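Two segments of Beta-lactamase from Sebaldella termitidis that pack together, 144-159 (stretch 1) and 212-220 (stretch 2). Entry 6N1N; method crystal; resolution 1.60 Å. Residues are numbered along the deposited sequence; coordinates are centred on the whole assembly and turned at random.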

# COMPACT_ATOMS: atom_id res chain seq x y z
N LYS A 144 -4.63 -10.05 -6.73
CA LYS A 144 -5.65 -9.10 -6.30
C LYS A 144 -5.80 -9.21 -4.78
O LYS A 144 -5.61 -10.29 -4.22
CB LYS A 144 -7.02 -9.36 -6.95
CG LYS A 144 -7.05 -9.24 -8.48
CD LYS A 144 -8.51 -9.37 -8.99
CE LYS A 144 -8.61 -9.47 -10.50
NZ LYS A 144 -8.18 -8.22 -11.18
N ILE A 145 -6.17 -8.10 -4.14
CA ILE A 145 -6.29 -8.04 -2.69
C ILE A 145 -7.37 -7.05 -2.30
O ILE A 145 -7.64 -6.08 -3.00
CB ILE A 145 -4.92 -7.67 -2.04
CG1 ILE A 145 -5.01 -7.76 -0.51
CG2 ILE A 145 -4.44 -6.27 -2.48
CD1 ILE A 145 -3.65 -7.77 0.15
N SER A 146 -8.08 -7.34 -1.18
CA SER A 146 -9.13 -6.43 -0.75
C SER A 146 -8.58 -5.43 0.25
O SER A 146 -7.50 -5.63 0.82
CB SER A 146 -10.27 -7.20 -0.09
OG SER A 146 -9.86 -7.70 1.18
N PRO A 147 -9.31 -4.34 0.51
CA PRO A 147 -8.88 -3.41 1.58
C PRO A 147 -8.76 -4.06 2.96
O PRO A 147 -7.80 -3.80 3.68
CB PRO A 147 -9.97 -2.33 1.55
CG PRO A 147 -10.46 -2.34 0.11
CD PRO A 147 -10.46 -3.81 -0.25
N GLU A 148 -9.72 -4.88 3.36
CA GLU A 148 -9.59 -5.66 4.60
C GLU A 148 -8.29 -6.46 4.64
O GLU A 148 -7.59 -6.48 5.66
CB GLU A 148 -10.81 -6.56 4.73
CG GLU A 148 -10.81 -7.55 5.86
CD GLU A 148 -12.01 -8.49 5.77
OE1 GLU A 148 -12.96 -8.17 5.02
OE2 GLU A 148 -12.00 -9.55 6.45
N GLU A 149 -7.94 -7.13 3.54
CA GLU A 149 -6.73 -7.93 3.49
C GLU A 149 -5.46 -7.09 3.50
O GLU A 149 -4.44 -7.51 4.07
CB GLU A 149 -6.76 -8.81 2.23
CG GLU A 149 -7.82 -9.88 2.26
CD GLU A 149 -7.93 -10.64 0.97
OE1 GLU A 149 -7.87 -10.03 -0.11
OE2 GLU A 149 -8.09 -11.88 1.04
N GLN A 150 -5.50 -5.90 2.90
CA GLN A 150 -4.37 -4.98 3.03
C GLN A 150 -4.13 -4.66 4.49
O GLN A 150 -3.00 -4.71 4.98
CB GLN A 150 -4.62 -3.67 2.27
CG GLN A 150 -4.61 -3.78 0.77
CD GLN A 150 -3.28 -3.46 0.15
OE1 GLN A 150 -2.21 -3.54 0.77
NE2 GLN A 150 -3.33 -3.09 -1.13
N ILE A 151 -5.20 -4.34 5.21
CA ILE A 151 -5.07 -3.97 6.62
C ILE A 151 -4.58 -5.15 7.43
O ILE A 151 -3.72 -5.00 8.31
CB ILE A 151 -6.41 -3.42 7.14
CG1 ILE A 151 -6.63 -2.00 6.58
CG2 ILE A 151 -6.45 -3.46 8.67
CD1 ILE A 151 -8.01 -1.44 6.77
N ASP A 152 -5.11 -6.34 7.19
CA ASP A 152 -4.67 -7.48 8.00
C ASP A 152 -3.19 -7.74 7.79
O ASP A 152 -2.46 -8.03 8.75
CB ASP A 152 -5.54 -8.70 7.71
CG ASP A 152 -6.85 -8.68 8.56
OD1 ASP A 152 -6.80 -8.32 9.77
OD2 ASP A 152 -7.93 -8.99 8.04
N PHE A 153 -2.71 -7.57 6.55
CA PHE A 153 -1.29 -7.71 6.26
C PHE A 153 -0.47 -6.64 6.98
O PHE A 153 0.59 -6.93 7.55
CB PHE A 153 -1.09 -7.64 4.74
CG PHE A 153 0.31 -7.25 4.32
CD1 PHE A 153 1.35 -8.16 4.37
CD2 PHE A 153 0.58 -5.96 3.92
CE1 PHE A 153 2.63 -7.76 4.02
CE2 PHE A 153 1.84 -5.57 3.57
CZ PHE A 153 2.87 -6.46 3.61
N LEU A 154 -0.97 -5.41 6.99
CA LEU A 154 -0.25 -4.32 7.63
C LEU A 154 -0.22 -4.48 9.15
O LEU A 154 0.79 -4.14 9.76
CB LEU A 154 -0.87 -2.98 7.26
CG LEU A 154 -0.69 -2.56 5.81
CD1 LEU A 154 -1.68 -1.49 5.42
CD2 LEU A 154 0.73 -2.08 5.56
N ILE A 155 -1.29 -5.02 9.76
CA ILE A 155 -1.27 -5.30 11.20
C ILE A 155 -0.20 -6.33 11.53
O ILE A 155 0.55 -6.20 12.52
CB ILE A 155 -2.66 -5.77 11.68
CG1 ILE A 155 -3.70 -4.66 11.55
CG2 ILE A 155 -2.60 -6.23 13.13
CD1 ILE A 155 -5.12 -5.15 11.68
N ASN A 156 -0.16 -7.41 10.76
CA ASN A 156 0.87 -8.43 10.95
C ASN A 156 2.27 -7.86 10.75
O ASN A 156 3.21 -8.29 11.42
CB ASN A 156 0.61 -9.61 10.01
CG ASN A 156 -0.46 -10.53 10.53
OD1 ASN A 156 -0.50 -10.82 11.72
ND2 ASN A 156 -1.34 -10.98 9.66
N LEU A 157 2.45 -6.95 9.79
CA LEU A 157 3.74 -6.27 9.65
C LEU A 157 4.08 -5.47 10.90
O LEU A 157 5.18 -5.60 11.48
CB LEU A 157 3.71 -5.38 8.38
CG LEU A 157 4.98 -4.73 7.83
CD1 LEU A 157 4.73 -3.99 6.48
CD2 LEU A 157 5.61 -3.78 8.80
N TYR A 158 3.13 -4.65 11.35
CA TYR A 158 3.34 -3.85 12.56
C TYR A 158 3.68 -4.72 13.77
O TYR A 158 4.58 -4.37 14.55
CB TYR A 158 2.09 -3.01 12.82
CG TYR A 158 2.17 -2.22 14.11
CD1 TYR A 158 2.95 -1.08 14.20
CD2 TYR A 158 1.47 -2.62 15.23
CE1 TYR A 158 3.04 -0.35 15.38
CE2 TYR A 158 1.54 -1.92 16.40
CZ TYR A 158 2.32 -0.77 16.47
OH TYR A 158 2.39 -0.07 17.66
N GLU A 159 2.96 -5.82 13.96
CA GLU A 159 3.21 -6.73 15.07
C GLU A 159 4.44 -7.60 14.85
O GLU A 159 4.87 -8.30 15.77
CB GLU A 159 1.98 -7.60 15.31
CG GLU A 159 0.84 -6.82 15.96
CD GLU A 159 -0.39 -7.67 16.24
OE1 GLU A 159 -0.51 -8.76 15.63
OE2 GLU A 159 -1.23 -7.24 17.06
N ASN A 212 -1.95 5.41 19.90
CA ASN A 212 -2.70 4.38 19.21
C ASN A 212 -2.07 4.19 17.84
O ASN A 212 -1.12 4.89 17.46
CB ASN A 212 -4.16 4.79 19.08
CG ASN A 212 -5.11 3.64 18.90
OD1 ASN A 212 -4.74 2.52 18.52
ND2 ASN A 212 -6.37 3.92 19.14
N VAL A 213 -2.62 3.25 17.09
CA VAL A 213 -2.27 3.03 15.69
C VAL A 213 -3.57 2.84 14.92
O VAL A 213 -4.43 2.05 15.32
CB VAL A 213 -1.38 1.79 15.47
CG1 VAL A 213 -0.83 1.76 14.04
CG2 VAL A 213 -0.26 1.77 16.43
N TYR A 214 -3.68 3.51 13.78
CA TYR A 214 -4.84 3.38 12.89
C TYR A 214 -4.35 2.86 11.54
O TYR A 214 -3.65 3.57 10.81
CB TYR A 214 -5.58 4.71 12.75
CG TYR A 214 -6.03 5.26 14.07
CD1 TYR A 214 -7.29 4.97 14.61
CD2 TYR A 214 -5.17 6.04 14.85
CE1 TYR A 214 -7.67 5.44 15.83
CE2 TYR A 214 -5.55 6.51 16.09
CZ TYR A 214 -6.79 6.22 16.57
OH TYR A 214 -7.15 6.73 17.78
N PHE A 215 -4.73 1.63 11.22
CA PHE A 215 -4.45 1.05 9.91
C PHE A 215 -5.51 1.48 8.93
O PHE A 215 -6.68 1.62 9.29
CB PHE A 215 -4.40 -0.47 10.04
CG PHE A 215 -3.30 -0.94 10.95
CD1 PHE A 215 -2.07 -1.26 10.43
CD2 PHE A 215 -3.47 -0.98 12.32
CE1 PHE A 215 -1.04 -1.63 11.26
CE2 PHE A 215 -2.45 -1.36 13.15
CZ PHE A 215 -1.23 -1.70 12.63
N PHE A 216 -5.11 1.73 7.67
CA PHE A 216 -6.08 2.25 6.71
C PHE A 216 -5.87 1.70 5.31
O PHE A 216 -4.77 1.36 4.90
CB PHE A 216 -6.04 3.80 6.65
CG PHE A 216 -4.74 4.38 6.19
CD1 PHE A 216 -4.50 4.65 4.85
CD2 PHE A 216 -3.75 4.65 7.09
CE1 PHE A 216 -3.29 5.17 4.44
CE2 PHE A 216 -2.54 5.18 6.69
CZ PHE A 216 -2.31 5.43 5.35
N ALA A 217 -6.97 1.60 4.58
CA ALA A 217 -6.91 1.26 3.17
C ALA A 217 -8.01 2.07 2.50
O ALA A 217 -9.19 1.84 2.72
CB ALA A 217 -7.10 -0.24 2.93
N VAL A 218 -7.58 3.07 1.74
CA VAL A 218 -8.46 3.90 0.94
C VAL A 218 -8.36 3.38 -0.48
O VAL A 218 -7.26 3.11 -0.99
CB VAL A 218 -8.04 5.38 1.01
CG1 VAL A 218 -8.72 6.19 -0.08
CG2 VAL A 218 -8.33 5.95 2.36
N ARG A 219 -9.49 3.17 -1.12
CA ARG A 219 -9.47 2.70 -2.50
C ARG A 219 -10.58 3.39 -3.26
O ARG A 219 -11.77 3.08 -3.08
CB ARG A 219 -9.58 1.18 -2.59
CG ARG A 219 -9.31 0.72 -4.00
CD ARG A 219 -9.41 -0.77 -4.15
NE ARG A 219 -10.72 -1.31 -3.80
CZ ARG A 219 -10.96 -2.60 -3.58
NH1 ARG A 219 -9.98 -3.52 -3.67
NH2 ARG A 219 -12.19 -2.98 -3.25
N ILE A 220 -10.17 4.27 -4.14
CA ILE A 220 -11.05 5.08 -4.96
C ILE A 220 -11.31 4.34 -6.25
O ILE A 220 -10.38 3.81 -6.88
CB ILE A 220 -10.41 6.45 -5.23
CG1 ILE A 220 -10.25 7.19 -3.90
CG2 ILE A 220 -11.20 7.25 -6.26
CD1 ILE A 220 -9.33 8.37 -4.00

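The contact between the helix of stretch 1 and the strand of stretch 2 centres on the ring of Phe215, which loses 122 Å² to the helix, more than any other residue of either segment. With chi1 at -62° and chi2 at -92°, the ring lies among Leu154, Ile155 and Tyr158. Ile155 CG1 sits 3.7 Å from the ring centroid and only 7° off the ring normal, a CH-pi contact over one face. Leu154 CB approaches Phe215 CD1 at 3.8 Å, and the backbone also takes part: Leu154 O is 3.4 Å from Phe215 CE1. That carbonyl already accepts the helical hydrogen bond from Tyr158 N, 2.9 Å from Leu154 O, so it can lie against an aromatic carbon without being left unpaired. Tyr158 CB meets the ring edge at Phe215 CZ, 3.6 Å away. The two aromatic rings form an offset edge-to-face pair, the edge of Phe215 toward the face of Tyr158, with centroids 5.7 Å apart and planes at 73°.

The next layer follows the alternation of the strand. Val213, Phe215, Ala217 and Arg219 direct their CA-to-CB bonds toward the helix, whereas Phe216 and Val218 point away. The helix answers with residues spaced three or four apart: Pro147, Ile151, Leu154 and Tyr158 supply much of its covered surface. Ile151 starts sideways, but its end comes nearer; Ile151 CG2 lies 3.9 Å from Phe215 CB, and Ile151 CG1 lies 4.1 Å from Ala217 CB, so one branched side chain spans two strand positions.

Ala217 marks a close passage of the backbones, with Ala217 CA only 5.3 Å from Pro147 CA. A methyl group suits this narrow gap: Ala217 CB is 3.8 Å from Pro147 CB and 3.7 Å from Pro147 O. Between Tyr158 CA and Val213 CA the separation is 9.4 Å, and larger side chains fill the space. The Tyr158 ring, extended with chi1 at 176°, reaches Val213 CG2 with Tyr158 CZ at 3.6 Å and Tyr158 OH at 3.5 Å. The segments run at 150° between their N-to-C directions, with a closest axial approach of 7.5 Å.

At the Pro147 end the packing becomes more polar. Arg219 extends through chi1 and chi2 near 180°, then turns at chi3, 59°, bringing its guanidinium beside the start of the helix. Pro147 CD lies over one face of that group, 3.5 Å from Arg219 NH1, while Ile145 O lies near its plane, also 3.5 Å from Arg219 NH1. Neither approach is a hydrogen bond; NH1 and NH2 are bonded elsewhere in the structure. The helix start is secured within its own segment: Glu149 N donates to Ser146 OG at 3.1 Å, a capping bond, and Ser146 N donates to Glu149 OE1 at 2.9 Å. With no hydrogen bond crossing between the stretches, the 563 Å² buried between them reflects chiefly apolar and aromatic packing.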